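Local coordinates for protein putative aspartate aminotransferase (Thermus thermophilus, PDB 1IUG) that carries pyridoxal 5'-phosphate as a class-V aminotransferase and probably moves amino groups between amino acids and 2-oxo acids, with aspartate a likely substrate, at residues L17-R22 with V236-A241. Residues are numbered along the deposited sequence; the frame is centred on the assembly and turned at random.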
# COMPACT_ATOMS: atom_id res chain seq x y z
N LEU A 17 16.58 -5.01 6.93
CA LEU A 17 16.26 -5.13 8.35
C LEU A 17 16.83 -3.96 9.15
O LEU A 17 16.23 -3.51 10.12
CB LEU A 17 16.76 -6.46 8.91
CG LEU A 17 16.01 -7.70 8.42
CD1 LEU A 17 16.76 -8.96 8.82
CD2 LEU A 17 14.59 -7.71 8.98
N GLU A 18 17.99 -3.45 8.72
CA GLU A 18 18.61 -2.31 9.39
C GLU A 18 17.74 -1.08 9.19
O GLU A 18 17.48 -0.32 10.13
CB GLU A 18 20.00 -2.02 8.81
CG GLU A 18 21.03 -3.10 9.06
CD GLU A 18 22.40 -2.69 8.55
OE1 GLU A 18 22.86 -1.59 8.91
OE2 GLU A 18 23.01 -3.47 7.78
N ALA A 19 17.31 -0.88 7.94
CA ALA A 19 16.48 0.25 7.57
C ALA A 19 15.16 0.28 8.33
O ALA A 19 14.72 1.34 8.76
CB ALA A 19 16.23 0.23 6.06
N LEU A 20 14.56 -0.89 8.52
CA LEU A 20 13.30 -1.00 9.23
C LEU A 20 13.41 -0.73 10.73
O LEU A 20 12.41 -0.45 11.39
CB LEU A 20 12.67 -2.38 8.99
CG LEU A 20 12.22 -2.71 7.56
CD1 LEU A 20 11.59 -4.09 7.54
CD2 LEU A 20 11.23 -1.67 7.06
N ALA A 21 14.63 -0.82 11.26
CA ALA A 21 14.88 -0.57 12.68
C ALA A 21 15.05 0.92 12.99
O ALA A 21 15.03 1.33 14.16
CB ALA A 21 16.10 -1.36 13.16
N ARG A 22 15.23 1.73 11.95
CA ARG A 22 15.41 3.17 12.10
C ARG A 22 14.14 3.84 12.62
O ARG A 22 13.03 3.40 12.31
CB ARG A 22 15.80 3.80 10.76
CG ARG A 22 17.11 3.30 10.18
CD ARG A 22 18.28 3.57 11.10
NE ARG A 22 19.51 2.98 10.59
CZ ARG A 22 20.72 3.20 11.09
NH1 ARG A 22 20.88 4.02 12.12
NH2 ARG A 22 21.78 2.60 10.56
N VAL A 236 10.63 2.51 1.61
CA VAL A 236 11.39 3.25 0.61
C VAL A 236 12.86 3.28 1.01
O VAL A 236 13.74 3.11 0.17
CB VAL A 236 10.84 4.69 0.42
CG1 VAL A 236 11.73 5.49 -0.52
CG2 VAL A 236 9.43 4.65 -0.14
N LEU A 237 13.11 3.44 2.31
CA LEU A 237 14.47 3.45 2.85
C LEU A 237 15.15 2.11 2.57
O LEU A 237 16.31 2.06 2.17
CB LEU A 237 14.46 3.68 4.36
CG LEU A 237 14.58 5.13 4.84
CD1 LEU A 237 14.21 5.22 6.32
CD2 LEU A 237 16.01 5.62 4.61
N ALA A 238 14.40 1.03 2.81
CA ALA A 238 14.88 -0.33 2.58
C ALA A 238 15.22 -0.55 1.09
O ALA A 238 16.23 -1.16 0.76
CB ALA A 238 13.84 -1.34 3.05
N VAL A 239 14.36 -0.05 0.21
CA VAL A 239 14.57 -0.17 -1.23
C VAL A 239 15.85 0.56 -1.65
O VAL A 239 16.67 0.03 -2.39
CB VAL A 239 13.36 0.38 -2.03
CG1 VAL A 239 13.70 0.50 -3.52
CG2 VAL A 239 12.15 -0.54 -1.85
N ALA A 240 16.02 1.78 -1.14
CA ALA A 240 17.19 2.60 -1.45
C ALA A 240 18.49 1.92 -0.98
O ALA A 240 19.46 1.82 -1.74
CB ALA A 240 17.05 3.97 -0.81
N ALA A 241 18.49 1.43 0.26
CA ALA A 241 19.64 0.74 0.84
C ALA A 241 20.08 -0.49 0.04
O ALA A 241 21.27 -0.70 -0.17
CB ALA A 241 19.34 0.34 2.28
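The methyl of Ala-19 overlaps the backbone of helix 233-246 at the peptide joining Leu-237 to Ala-238. Its CB lies 3.8 Å from both the CA and the N of Ala-238. The Leu-237 C atom is 4.1 Å from Ala-19 CB. Two flanking groups complete the seat: the CB of Leu-237 and the CB of Ala-238 each stand 4.2 Å from Ala-19 CB, so one methyl fits against main chain between two beta carbons. With alanine on both helices, the backbones come close, the CA atoms of Ala-19 and Ala-238 lying 5.3 Å apart. The contact is van der Waals packing throughout, part of it methyl against peptide main chain. Leu-237 approaches Ala-19 through its CB, while the same side chain also packs on Val-35 of helix 30-47. In the fold type I architecture of this class-V aminotransferase, whose large domain is built on a mixed seven-stranded sheet, the packing ties the short helix 14-21 near the N-terminus to helix 233-246, which comes after strand 193-198, the last of that sheet in the chain. Val-239 turns away from Ala-19 and reaches Leu-193 and Phe-195 on this strand, so helix 233-246 lies between the sheet and the N-terminal helix. Leu-20 extends alongside the interface and rests on Pro-190, while Cys-189 in the same loop touches Ala-238. Leu-17 points away from helix 233-246 and packs on Leu-20 of the second subunit, which puts helix 14-21 at the dimer interface.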